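Oligopeptide-binding protein oppA (Lactococcus lactis, PDB 3DRF) captures extracellular oligopeptides as the receptor of an ABC transporter and closes around them like a Venus fly-trap, serving the uptake of peptides longer than three residues. Local coordinates at residues V37-D42 against D56-T61; S41-K46 against L447-S452; E256-A261 against S270-I275; K293-Q298 against T546-R551. One frame throughout, in Å; residues are numbered along the deposited sequence.

Contact 1. Residues V37-D42 against D56-T61; sequences VAYQSD and DATFAT
The Tyr39 ring lays one face over the backbone of Thr58, whose CA stands 4.1 Å from the ring centroid and 18° off the ring normal, a CH-pi contact displaced toward the rim. On the CE2 side of the ring Thr58 OG1 comes within 3.5 Å of Tyr39 CE2, and the Thr58 methyl CG2 lies near Tyr39 CD2. On the other long side Thr61 approaches obliquely, its CG2 3.6 Å from Tyr39 CD1; the two threonines, three residues apart on the helix, meet the ring at its CD2/CE2 and CD1/CE1 sides. Tyr39 has CG anti to the backbone N (chi1 -166°), on the side of the helix. The contact joins the end of strand 34-40, a member of a mixed five-stranded sheet, to the first turn of helix 57-62, which runs nearly antiparallel to it. Asp56 is the N-cap of that helix, its OD2 accepting from Phe59 N at 2.9 Å, and Ala57 hydrogen-bonds through its backbone to the bound peptide. An alanine in place of Tyr39 would probably leave the CA of Thr58 and the methyl of Thr61 without their aromatic partner and open a gap between strand and helix. Beside the ring, water 1 donates to Ser41 OG at 2.7 Å and lies 2.8 Å from Thr58 OG1, while Ser41 OG itself donates to Ser43 O.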
loop_
_atom_site.group_PDB
_atom_site.type_symbol
_atom_site.label_atom_id
_atom_site.label_comp_id
_atom_site.label_asym_id
_atom_site.label_seq_id
_atom_site.Cartn_x
_atom_site.Cartn_y
_atom_site.Cartn_z
ATOM N N VAL A 37 -16.595 13.242 -8.297
ATOM C CA VAL A 37 -15.597 12.189 -8.419
ATOM C C VAL A 37 -16.044 10.966 -7.636
ATOM O O VAL A 37 -16.665 11.071 -6.635
ATOM C CB VAL A 37 -14.212 12.683 -7.845
ATOM C CG1 VAL A 37 -13.083 11.704 -8.207
ATOM C CG2 VAL A 37 -13.847 14.060 -8.385
ATOM N N ALA A 38 -15.688 9.793 -8.130
ATOM C CA ALA A 38 -15.837 8.544 -7.398
ATOM C C ALA A 38 -14.556 7.700 -7.397
ATOM O O ALA A 38 -13.726 7.799 -8.248
ATOM C CB ALA A 38 -17.059 7.706 -7.937
ATOM N N TYR A 39 -14.504 6.833 -6.396
ATOM C CA TYR A 39 -13.546 5.721 -6.334
ATOM C C TYR A 39 -14.319 4.408 -6.370
ATOM O O TYR A 39 -15.259 4.241 -5.654
ATOM C CB TYR A 39 -12.662 5.843 -5.054
ATOM C CG TYR A 39 -11.448 4.947 -5.104
ATOM C CD1 TYR A 39 -10.210 5.432 -5.510
ATOM C CD2 TYR A 39 -11.548 3.594 -4.801
ATOM C CE1 TYR A 39 -9.113 4.574 -5.576
ATOM C CE2 TYR A 39 -10.493 2.790 -4.855
ATOM C CZ TYR A 39 -9.295 3.283 -5.263
ATOM O OH TYR A 39 -8.219 2.423 -5.307
ATOM N N GLN A 40 -13.879 3.514 -7.231
ATOM C CA GLN A 40 -14.523 2.220 -7.357
ATOM C C GLN A 40 -14.152 1.308 -6.178
ATOM O O GLN A 40 -13.032 0.972 -5.957
ATOM C CB GLN A 40 -14.141 1.560 -8.687
ATOM C CG GLN A 40 -14.977 0.271 -8.938
ATOM C CD GLN A 40 -14.598 -0.358 -10.254
ATOM O OE1 GLN A 40 -13.660 -1.103 -10.341
ATOM N NE2 GLN A 40 -15.349 -0.020 -11.285
ATOM N N SER A 41 -15.194 0.961 -5.448
ATOM C CA SER A 41 -15.048 0.130 -4.285
ATOM C C SER A 41 -16.350 -0.594 -3.987
ATOM O O SER A 41 -17.351 0.012 -3.909
ATOM C CB SER A 41 -14.669 1.006 -3.065
ATOM O OG SER A 41 -14.560 0.219 -1.887
ATOM N N ASP A 42 -16.260 -1.888 -3.796
ATOM C CA ASP A 42 -17.401 -2.689 -3.366
ATOM C C ASP A 42 -17.607 -2.688 -1.823
ATOM O O ASP A 42 -18.621 -3.082 -1.344
ATOM C CB ASP A 42 -17.288 -4.135 -3.919
ATOM C CG ASP A 42 -17.524 -4.185 -5.443
ATOM O OD1 ASP A 42 -18.348 -3.454 -5.862
ATOM O OD2 ASP A 42 -16.810 -4.858 -6.139
ATOM N N ASP A 56 -5.510 1.541 3.844
ATOM C CA ASP A 56 -6.065 1.235 2.506
ATOM C C ASP A 56 -5.914 2.366 1.501
ATOM O O ASP A 56 -5.932 3.540 1.809
ATOM C CB ASP A 56 -7.547 0.851 2.674
ATOM C CG ASP A 56 -8.382 2.023 3.211
ATOM O OD1 ASP A 56 -8.309 2.232 4.426
ATOM O OD2 ASP A 56 -9.036 2.701 2.461
ATOM N N ALA A 57 -5.787 1.962 0.254
ATOM C CA ALA A 57 -5.575 2.859 -0.863
ATOM C C ALA A 57 -6.862 3.630 -1.210
ATOM O O ALA A 57 -6.802 4.689 -1.738
ATOM C CB ALA A 57 -5.074 2.041 -2.060
ATOM N N THR A 58 -7.999 3.036 -0.923
ATOM C CA THR A 58 -9.310 3.659 -1.237
ATOM C C THR A 58 -9.426 5.029 -0.537
ATOM O O THR A 58 -9.571 6.034 -1.160
ATOM C CB THR A 58 -10.425 2.731 -0.797
ATOM O OG1 THR A 58 -10.356 1.549 -1.587
ATOM C CG2 THR A 58 -11.806 3.359 -1.047
ATOM N N PHE A 59 -9.299 5.043 0.773
ATOM C CA PHE A 59 -9.431 6.323 1.477
ATOM C C PHE A 59 -8.207 7.246 1.248
ATOM O O PHE A 59 -8.344 8.444 1.128
ATOM C CB PHE A 59 -9.714 6.173 2.990
ATOM C CG PHE A 59 -10.133 7.476 3.546
ATOM C CD1 PHE A 59 -11.338 8.002 3.209
ATOM C CD2 PHE A 59 -9.192 8.275 4.198
ATOM C CE1 PHE A 59 -11.670 9.312 3.659
ATOM C CE2 PHE A 59 -9.544 9.527 4.606
ATOM C CZ PHE A 59 -10.704 10.017 4.360
ATOM N N ALA A 60 -7.014 6.670 1.154
ATOM C CA ALA A 60 -5.852 7.488 0.833
ATOM C C ALA A 60 -6.094 8.291 -0.458
ATOM O O ALA A 60 -5.837 9.405 -0.515
ATOM C CB ALA A 60 -4.593 6.608 0.687
ATOM N N THR A 61 -6.688 7.637 -1.446
ATOM C CA THR A 61 -7.002 8.303 -2.712
ATOM C C THR A 61 -8.125 9.355 -2.539
ATOM O O THR A 61 -7.981 10.451 -2.962
ATOM C CB THR A 61 -7.382 7.303 -3.781
ATOM O OG1 THR A 61 -6.267 6.439 -4.020
ATOM C CG2 THR A 61 -7.693 8.028 -5.080
HETATM O O HOH W 1 -12.261 -0.274 -0.633
#

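Contact 2. Residues S41-K46 against L447-S452; sequences SDSPMK and LMEFNS
At the N terminus of helix 450-458 the N-cap residue Glu449 takes a hydrogen bond from Ser43, in the loop that follows strand 34-40. Ser43 OG donates to Glu449 OE2 at 2.5 Å, meeting it on the anti side and 26° out of the carboxylate plane. The same oxygen accepts from Asn451 N at 3.0 Å, from the same face, while Glu449 OE1 takes Ser452 N from above the carboxylate plane. The bend at chi2 of Glu449 (-89°) turns CD back toward the first turn of the helix, and the three donors together fix the rotation of the carboxylate. Phe450, which packs against the backbone of the bound peptide, presents its CB to Ser43 OG at 3.4 Å. Water 2 ties the same hydroxyl to Phe450 N.

A second grip comes from Asn451. Its ND2 donates to Pro44 O at 3.1 Å in an almost straight bond, lying in the carbonyl plane on a lone pair. Lys46 runs past this amide in the opposite direction, placing its CD 3.4 Å from Asn451 OD1. Water 3 closes the polar cluster, donating to Pro44 O at 2.9 Å and to Asn451 OD1 at 2.8 Å.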
loop_
_atom_site.group_PDB
_atom_site.type_symbol
_atom_site.label_atom_id
_atom_site.label_comp_id
_atom_site.label_asym_id
_atom_site.label_seq_id
_atom_site.Cartn_x
_atom_site.Cartn_y
_atom_site.Cartn_z
ATOM N N SER A 41 -15.194 0.961 -5.448
ATOM C CA SER A 41 -15.048 0.130 -4.285
ATOM C C SER A 41 -16.350 -0.594 -3.987
ATOM O O SER A 41 -17.351 0.012 -3.909
ATOM C CB SER A 41 -14.669 1.006 -3.065
ATOM O OG SER A 41 -14.560 0.219 -1.887
ATOM N N ASP A 42 -16.260 -1.888 -3.796
ATOM C CA ASP A 42 -17.401 -2.689 -3.366
ATOM C C ASP A 42 -17.607 -2.688 -1.823
ATOM O O ASP A 42 -18.621 -3.082 -1.344
ATOM C CB ASP A 42 -17.288 -4.135 -3.919
ATOM C CG ASP A 42 -17.524 -4.185 -5.443
ATOM O OD1 ASP A 42 -18.348 -3.454 -5.862
ATOM O OD2 ASP A 42 -16.810 -4.858 -6.139
ATOM N N SER A 43 -16.610 -2.225 -1.103
ATOM C CA SER A 43 -16.720 -2.053 0.350
ATOM C C SER A 43 -16.939 -0.591 0.755
ATOM O O SER A 43 -16.517 0.299 0.092
ATOM C CB SER A 43 -15.422 -2.517 1.027
ATOM O OG SER A 43 -15.263 -3.911 0.944
ATOM N N PRO A 44 -17.565 -0.368 1.890
ATOM C CA PRO A 44 -17.726 0.987 2.413
ATOM C C PRO A 44 -16.366 1.677 2.619
ATOM O O PRO A 44 -15.388 1.088 3.012
ATOM C CB PRO A 44 -18.428 0.763 3.775
ATOM C CG PRO A 44 -19.057 -0.536 3.672
ATOM C CD PRO A 44 -18.214 -1.373 2.737
ATOM N N MET A 45 -16.374 2.979 2.387
ATOM C CA MET A 45 -15.245 3.832 2.695
ATOM C C MET A 45 -14.923 3.768 4.205
ATOM O O MET A 45 -15.781 3.737 5.010
ATOM C CB MET A 45 -15.697 5.259 2.310
ATOM C CG MET A 45 -14.636 6.275 2.537
ATOM S SD MET A 45 -15.204 7.956 2.229
ATOM C CE MET A 45 -16.319 8.277 3.663
ATOM N N LYS A 46 -13.663 3.755 4.529
ATOM C CA LYS A 46 -13.184 3.815 5.924
ATOM C C LYS A 46 -12.461 5.145 6.069
ATOM O O LYS A 46 -11.293 5.268 5.832
ATOM C CB LYS A 46 -12.241 2.654 6.234
ATOM C CG LYS A 46 -12.934 1.352 6.285
ATOM C CD LYS A 46 -11.939 0.266 6.584
ATOM C CE LYS A 46 -11.065 0.523 7.879
ATOM N NZ LYS A 46 -11.872 0.559 9.039
ATOM N N LEU A 447 -16.064 -15.766 -1.340
ATOM C CA LEU A 447 -15.061 -14.693 -1.425
ATOM C C LEU A 447 -15.176 -13.754 -0.243
ATOM O O LEU A 447 -16.210 -13.492 0.237
ATOM C CB LEU A 447 -15.252 -13.940 -2.742
ATOM C CG LEU A 447 -15.096 -14.755 -4.035
ATOM C CD1 LEU A 447 -15.285 -13.759 -5.246
ATOM C CD2 LEU A 447 -13.752 -15.449 -4.073
ATOM N N MET A 448 -14.058 -13.211 0.190
ATOM C CA MET A 448 -14.009 -12.415 1.416
ATOM C C MET A 448 -14.110 -10.919 1.112
ATOM O O MET A 448 -13.405 -10.409 0.294
ATOM C CB MET A 448 -12.678 -12.717 2.146
ATOM C CG MET A 448 -12.647 -12.127 3.583
ATOM S SD MET A 448 -11.205 -12.639 4.535
ATOM C CE MET A 448 -11.634 -14.357 4.870
ATOM N N GLU A 449 -14.994 -10.246 1.815
ATOM C CA GLU A 449 -15.167 -8.770 1.709
ATOM C C GLU A 449 -13.857 -8.034 2.146
ATOM O O GLU A 449 -13.169 -8.448 3.046
ATOM C CB GLU A 449 -16.372 -8.349 2.593
ATOM C CG GLU A 449 -16.728 -6.842 2.528
ATOM C CD GLU A 449 -15.984 -5.990 3.546
ATOM O OE1 GLU A 449 -15.656 -6.499 4.607
ATOM O OE2 GLU A 449 -15.776 -4.841 3.244
ATOM N N PHE A 450 -13.563 -6.967 1.439
ATOM C CA PHE A 450 -12.261 -6.298 1.569
ATOM C C PHE A 450 -11.901 -5.764 2.986
ATOM O O PHE A 450 -10.868 -6.050 3.477
ATOM C CB PHE A 450 -12.123 -5.189 0.534
ATOM C CG PHE A 450 -10.814 -4.412 0.650
ATOM C CD1 PHE A 450 -9.579 -4.965 0.299
ATOM C CD2 PHE A 450 -10.826 -3.128 1.113
ATOM C CE1 PHE A 450 -8.390 -4.195 0.417
ATOM C CE2 PHE A 450 -9.659 -2.379 1.207
ATOM C CZ PHE A 450 -8.454 -2.918 0.866
ATOM N N ASN A 451 -12.808 -5.007 3.603
ATOM C CA ASN A 451 -12.515 -4.474 4.939
ATOM C C ASN A 451 -12.308 -5.618 5.953
ATOM O O ASN A 451 -11.426 -5.536 6.738
ATOM C CB ASN A 451 -13.617 -3.478 5.408
ATOM C CG ASN A 451 -13.677 -2.192 4.578
ATOM O OD1 ASN A 451 -12.728 -1.755 3.996
ATOM N ND2 ASN A 451 -14.856 -1.598 4.552
ATOM N N SER A 452 -13.112 -6.660 5.861
ATOM C CA SER A 452 -12.955 -7.855 6.699
ATOM C C SER A 452 -11.585 -8.505 6.478
ATOM O O SER A 452 -10.896 -8.887 7.432
ATOM C CB SER A 452 -14.063 -8.865 6.391
ATOM O OG SER A 452 -15.323 -8.406 6.852
HETATM O O HOH W 2 -15.386 -6.058 -0.765
HETATM O O HOH W 3 -12.820 0.239 2.066
#

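Contact 3. Residues E256-A261 against S270-I275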
loop_
_atom_site.group_PDB
_atom_site.type_symbol
_atom_site.label_atom_id
_atom_site.label_comp_id
_atom_site.label_asym_id
_atom_site.label_seq_id
_atom_site.Cartn_x
_atom_site.Cartn_y
_atom_site.Cartn_z
ATOM N N GLU A 256 -17.175 10.129 -3.804
ATOM C CA GLU A 256 -18.067 9.061 -3.365
ATOM C C GLU A 256 -17.495 7.695 -3.683
ATOM O O GLU A 256 -16.868 7.562 -4.696
ATOM C CB GLU A 256 -19.480 9.193 -4.042
ATOM C CG GLU A 256 -20.183 10.529 -3.840
ATOM C CD GLU A 256 -21.603 10.518 -4.375
ATOM O OE1 GLU A 256 -22.020 9.662 -5.134
ATOM O OE2 GLU A 256 -22.277 11.435 -3.973
ATOM N N VAL A 257 -17.874 6.649 -3.032
ATOM C CA VAL A 257 -17.586 5.309 -3.543
ATOM C C VAL A 257 -18.695 4.908 -4.517
ATOM O O VAL A 257 -19.822 5.407 -4.441
ATOM C CB VAL A 257 -17.369 4.225 -2.440
ATOM C CG1 VAL A 257 -16.063 4.488 -1.672
ATOM C CG2 VAL A 257 -18.570 4.123 -1.511
ATOM N N VAL A 258 -18.334 4.106 -5.493
ATOM C CA VAL A 258 -19.242 3.485 -6.450
ATOM C C VAL A 258 -18.866 2.029 -6.702
ATOM O O VAL A 258 -17.686 1.682 -6.750
ATOM C CB VAL A 258 -19.254 4.242 -7.791
ATOM C CG1 VAL A 258 -17.884 4.173 -8.451
ATOM C CG2 VAL A 258 -20.325 3.677 -8.710
ATOM N N SER A 259 -19.851 1.114 -6.670
ATOM C CA SER A 259 -19.566 -0.310 -6.803
ATOM C C SER A 259 -19.037 -0.659 -8.190
ATOM O O SER A 259 -19.236 0.087 -9.154
ATOM C CB SER A 259 -20.817 -1.138 -6.554
ATOM O OG SER A 259 -21.721 -0.994 -7.631
ATOM N N THR A 260 -18.372 -1.797 -8.295
ATOM C CA THR A 260 -17.877 -2.255 -9.577
ATOM C C THR A 260 -19.016 -2.484 -10.579
ATOM O O THR A 260 -18.891 -2.121 -11.746
ATOM C CB THR A 260 -17.066 -3.524 -9.376
ATOM O OG1 THR A 260 -16.139 -3.299 -8.303
ATOM C CG2 THR A 260 -16.328 -3.891 -10.637
ATOM N N ALA A 261 -20.137 -3.025 -10.111
ATOM C CA ALA A 261 -21.287 -3.363 -11.001
ATOM C C ALA A 261 -22.055 -2.145 -11.469
ATOM O O ALA A 261 -22.721 -2.214 -12.451
ATOM C CB ALA A 261 -22.232 -4.322 -10.266
ATOM N N SER A 270 -23.520 10.134 -16.704
ATOM C CA SER A 270 -22.794 11.342 -16.212
ATOM C C SER A 270 -22.965 11.595 -14.725
ATOM O O SER A 270 -22.898 12.717 -14.284
ATOM C CB SER A 270 -23.218 12.587 -17.020
ATOM O OG SER A 270 -22.703 12.563 -18.308
ATOM N N LYS A 271 -23.163 10.558 -13.961
ATOM C CA LYS A 271 -23.235 10.663 -12.519
ATOM C C LYS A 271 -21.902 11.165 -11.900
ATOM O O LYS A 271 -21.922 11.866 -10.917
ATOM C CB LYS A 271 -23.625 9.324 -11.913
ATOM C CG LYS A 271 -23.875 9.272 -10.377
ATOM C CD LYS A 271 -24.489 7.952 -9.971
ATOM C CE LYS A 271 -24.471 7.716 -8.481
ATOM N NZ LYS A 271 -25.399 8.550 -7.872
ATOM N N TYR A 272 -20.785 10.791 -12.517
ATOM C CA TYR A 272 -19.440 11.226 -12.096
ATOM C C TYR A 272 -18.676 11.825 -13.253
ATOM O O TYR A 272 -18.758 11.318 -14.342
ATOM C CB TYR A 272 -18.665 10.053 -11.473
ATOM C CG TYR A 272 -19.402 9.476 -10.275
ATOM C CD1 TYR A 272 -19.579 10.236 -9.111
ATOM C CD2 TYR A 272 -19.919 8.195 -10.276
ATOM C CE1 TYR A 272 -20.226 9.736 -8.052
ATOM C CE2 TYR A 272 -20.592 7.712 -9.187
ATOM C CZ TYR A 272 -20.736 8.477 -8.078
ATOM O OH TYR A 272 -21.406 8.021 -6.980
ATOM N N ASP A 273 -17.917 12.859 -12.997
ATOM C CA ASP A 273 -16.978 13.422 -13.950
ATOM C C ASP A 273 -15.730 12.575 -14.096
ATOM O O ASP A 273 -15.152 12.507 -15.147
ATOM C CB ASP A 273 -16.563 14.844 -13.555
ATOM C CG ASP A 273 -17.723 15.805 -13.521
ATOM O OD1 ASP A 273 -18.339 15.950 -14.585
ATOM O OD2 ASP A 273 -17.999 16.412 -12.507
ATOM N N ILE A 274 -15.307 11.959 -13.003
ATOM C CA ILE A 274 -14.054 11.165 -12.942
ATOM C C ILE A 274 -14.362 9.960 -12.077
ATOM O O ILE A 274 -14.983 10.120 -11.073
ATOM C CB ILE A 274 -12.955 12.003 -12.274
ATOM C CG1 ILE A 274 -12.648 13.302 -13.071
ATOM C CG2 ILE A 274 -11.694 11.161 -12.046
ATOM C CD1 ILE A 274 -11.683 14.213 -12.405
ATOM N N ILE A 275 -13.891 8.767 -12.462
ATOM C CA ILE A 275 -13.832 7.602 -11.568
ATOM C C ILE A 275 -12.426 7.012 -11.530
ATOM O O ILE A 275 -11.864 6.707 -12.526
ATOM C CB ILE A 275 -14.850 6.475 -11.964
ATOM C CG1 ILE A 275 -16.300 7.039 -12.123
ATOM C CG2 ILE A 275 -14.769 5.360 -10.927
ATOM C CD1 ILE A 275 -17.311 6.013 -12.522
HETATM O O HOH W 4 -24.055 10.625 -6.830
HETATM O O HOH W 5 -22.231 5.623 -5.817
#
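Val258 and Tyr272 meet in the apolar, buried part of this contact, where Val258 CB lies 4.0 Å from Tyr272 CE2 and the two side chains slide past each other in opposite directions. Alongside, Val258 CG1 touches Ile275 CG2 at 4.2 Å, the side chains crossing at about a right angle. Val258 has CG1 between the backbone N and the carbonyl carbon (chi1 64°) and CG2 anti to the N, which turns one methyl to Ile275 and the other to the tyrosine ring. Ala38 of strand 34-40 packs against both Val258 and Tyr272, and Ala266 of helix 263-268 also touches the tyrosine.

These residues belong to a mixed five-stranded sheet in which strand 34-40 lies between strands 252-258 and 274-276, parallel to both. Helix 263-268 connects the two outer strands of that trio in a beta-alpha-beta crossover, and the side chains meet across the central one. The helix closes in a Schellman motif, with Ser270 the residue of positive phi.

Toward the surface the contact becomes polar and watery. Tyr272 OH donates to Glu256 OE1 at 2.5 Å, on the anti side of the carboxylate, whose plane stands 77° from that of the ring. A phenylalanine in place of Tyr272 would probably leave Glu256 OE1 without this donor and the carboxylate freer to turn. Lys271 lays its CG over one face of the ring, but its NZ stays 4.5 Å from Glu256 OE1, beyond a salt bridge, and water 4 spans the pair. Water 5 donates to both Tyr272 OH and Val257 O, each at 2.8 Å.

Contact 4. Residues K293-Q298 against T546-R551; sequences KVLGQQ and TPVNKR
Strands 293-298 and 546-549 pair antiparallel through Lys293 with Val548 and Leu295 with Thr546, both hydrogen-bonded pairs, with the segment axes 145° apart in direction. They are neighbours in the large mixed sheet, where strand 292-307 also pairs with 468-474 and strand 536-549 with 354-356. Lys293 N donates to Val548 O and Val548 N returns the bond to Lys293 O, each at 2.9 Å. At the next hydrogen-bonded pair Leu295 N gives to Thr546 O at 3.0 Å, and Thr546 N to Leu295 O at 3.1 Å. Between them Val294 and Pro547 form a non-hydrogen-bonded pair whose CA atoms come to 4.3 Å, and the CA of Pro547 makes a C-H...O contact of 3.4 Å with Lys293 O. The proline has no N-H to give, and its position in the non-hydrogen-bonded pair calls for none toward this neighbour.

On the face shared by Lys293, Leu295, Thr546 and Val548, the apolar meeting is between Leu295 and Val548. Leu295 has CG anti to the carbonyl carbon (chi1 -53°), which sets CG 4.0 Å from Val548 CG2. Met555 and Leu557 also touch this leucine, and Thr546 OG1 is hydrogen-bonded to Asn276 OD1. Val294 and Pro547 emerge on the other face, where Val286 of helix 283-287 packs against both. At the end of the strand Asn549 OD1 accepts from Arg551 N, an Asx turn. In the Leu295-Val548 contact, CD1 of the leucine lies 3.7 Å from CG2 of the valine.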
loop_
_atom_site.group_PDB
_atom_site.type_symbol
_atom_site.label_atom_id
_atom_site.label_comp_id
_atom_site.label_asym_id
_atom_site.label_seq_id
_atom_site.Cartn_x
_atom_site.Cartn_y
_atom_site.Cartn_z
ATOM N N LYS A 293 -12.392 11.341 -22.016
ATOM C CA LYS A 293 -10.963 11.159 -22.284
ATOM C C LYS A 293 -10.476 10.079 -21.293
ATOM O O LYS A 293 -10.894 10.078 -20.191
ATOM C CB LYS A 293 -10.255 12.501 -22.036
ATOM C CG LYS A 293 -8.760 12.489 -22.292
ATOM C CD LYS A 293 -8.148 13.867 -22.207
ATOM C CE LYS A 293 -6.684 13.811 -22.350
ATOM N NZ LYS A 293 -6.070 15.172 -22.259
ATOM N N VAL A 294 -9.640 9.168 -21.702
ATOM C CA VAL A 294 -9.134 8.132 -20.798
ATOM C C VAL A 294 -7.646 8.316 -20.565
ATOM O O VAL A 294 -6.871 8.193 -21.491
ATOM C CB VAL A 294 -9.435 6.753 -21.350
ATOM C CG1 VAL A 294 -8.980 5.702 -20.389
ATOM C CG2 VAL A 294 -10.956 6.604 -21.623
ATOM N N LEU A 295 -7.285 8.672 -19.340
ATOM C CA LEU A 295 -5.896 8.908 -18.973
ATOM C C LEU A 295 -5.266 7.607 -18.517
ATOM O O LEU A 295 -5.967 6.740 -18.149
ATOM C CB LEU A 295 -5.834 9.948 -17.855
ATOM C CG LEU A 295 -6.576 11.281 -18.103
ATOM C CD1 LEU A 295 -6.417 12.167 -16.879
ATOM C CD2 LEU A 295 -5.944 11.910 -19.310
ATOM N N GLY A 296 -3.948 7.526 -18.528
ATOM C CA GLY A 296 -3.213 6.303 -18.152
ATOM C C GLY A 296 -1.918 6.622 -17.435
ATOM O O GLY A 296 -1.388 7.686 -17.530
ATOM N N GLN A 297 -1.428 5.628 -16.708
ATOM C CA GLN A 297 -0.106 5.695 -16.121
ATOM C C GLN A 297 0.381 4.276 -15.790
ATOM O O GLN A 297 -0.383 3.369 -15.623
ATOM C CB GLN A 297 -0.106 6.572 -14.837
ATOM C CG GLN A 297 -0.910 5.907 -13.659
ATOM C CD GLN A 297 -1.071 6.711 -12.344
ATOM O OE1 GLN A 297 -1.658 6.215 -11.477
ATOM N NE2 GLN A 297 -0.624 7.934 -12.293
ATOM N N GLN A 298 1.690 4.129 -15.707
ATOM C CA GLN A 298 2.273 2.939 -15.048
ATOM C C GLN A 298 1.883 2.936 -13.594
ATOM O O GLN A 298 2.060 3.890 -12.927
ATOM C CB GLN A 298 3.788 2.950 -15.119
ATOM C CG GLN A 298 4.365 2.914 -16.513
ATOM C CD GLN A 298 5.885 2.755 -16.471
ATOM O OE1 GLN A 298 6.557 3.623 -16.065
ATOM N NE2 GLN A 298 6.353 1.591 -16.814
ATOM N N THR A 546 -7.996 6.163 -15.932
ATOM C CA THR A 546 -9.050 6.971 -15.315
ATOM C C THR A 546 -9.820 7.659 -16.426
ATOM O O THR A 546 -9.274 8.420 -17.157
ATOM C CB THR A 546 -8.427 8.053 -14.418
ATOM O OG1 THR A 546 -7.855 7.396 -13.278
ATOM C CG2 THR A 546 -9.490 9.088 -13.907
ATOM N N PRO A 547 -11.107 7.414 -16.553
ATOM C CA PRO A 547 -11.916 8.230 -17.463
ATOM C C PRO A 547 -12.263 9.619 -16.858
ATOM O O PRO A 547 -12.509 9.761 -15.702
ATOM C CB PRO A 547 -13.196 7.391 -17.638
ATOM C CG PRO A 547 -13.360 6.677 -16.339
ATOM C CD PRO A 547 -11.933 6.404 -15.847
ATOM N N VAL A 548 -12.228 10.619 -17.724
ATOM C CA VAL A 548 -12.446 12.007 -17.363
ATOM C C VAL A 548 -13.443 12.634 -18.347
ATOM O O VAL A 548 -13.198 12.638 -19.516
ATOM C CB VAL A 548 -11.116 12.814 -17.393
ATOM C CG1 VAL A 548 -11.388 14.245 -16.988
ATOM C CG2 VAL A 548 -10.063 12.145 -16.459
ATOM N N ASN A 549 -14.556 13.148 -17.849
ATOM C CA ASN A 549 -15.573 13.812 -18.702
ATOM C C ASN A 549 -14.893 14.949 -19.442
ATOM O O ASN A 549 -14.093 15.648 -18.920
ATOM C CB ASN A 549 -16.726 14.329 -17.818
ATOM C CG ASN A 549 -17.847 14.960 -18.609
ATOM O OD1 ASN A 549 -17.689 15.974 -19.224
ATOM N ND2 ASN A 549 -18.986 14.356 -18.517
ATOM N N LYS A 550 -15.248 15.104 -20.712
ATOM C CA LYS A 550 -14.653 16.173 -21.532
ATOM C C LYS A 550 -14.885 17.619 -21.049
ATOM O O LYS A 550 -14.182 18.458 -21.430
ATOM C CB LYS A 550 -14.991 15.995 -23.039
ATOM C CG LYS A 550 -14.370 14.751 -23.584
ATOM C CD LYS A 550 -14.567 14.626 -25.082
ATOM C CE LYS A 550 -14.258 13.264 -25.576
ATOM N NZ LYS A 550 -14.669 13.054 -27.041
ATOM N N ARG A 551 -15.827 17.814 -20.155
ATOM C CA ARG A 551 -16.045 19.130 -19.598
ATOM C C ARG A 551 -14.921 19.543 -18.601
ATOM O O ARG A 551 -14.727 20.694 -18.335
ATOM C CB ARG A 551 -17.422 19.241 -18.935
ATOM C CG ARG A 551 -17.455 18.681 -17.489
ATOM C CD ARG A 551 -18.792 18.905 -16.868
ATOM N NE ARG A 551 -18.825 18.620 -15.434
ATOM C CZ ARG A 551 -19.158 19.487 -14.491
ATOM N NH1 ARG A 551 -19.421 20.733 -14.776
ATOM N NH2 ARG A 551 -19.148 19.108 -13.233
#

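Overall arrangement
From the N terminus, strand 34-40 runs into contact 1, which closes a short loop onto helix 57-62. The same stretch continues into contact 2, which joins it to helix 450-458 some 400 residues later. Contact 3 lies within that long excursion and closes the short helical connection between strands 252-258 and 274-276. It meets contacts 1 and 2 through Asp42 with Thr260 and Ser41 with Val258. Contact 4 follows contacts 1 and 3 in series but crosses contact 2, since 293-298 lies inside its loop and 546-551 beyond it. Asp273, just before strand 274-276, forms a salt bridge with Arg551, just past strand 536-549, tying the ends of the two sheets together.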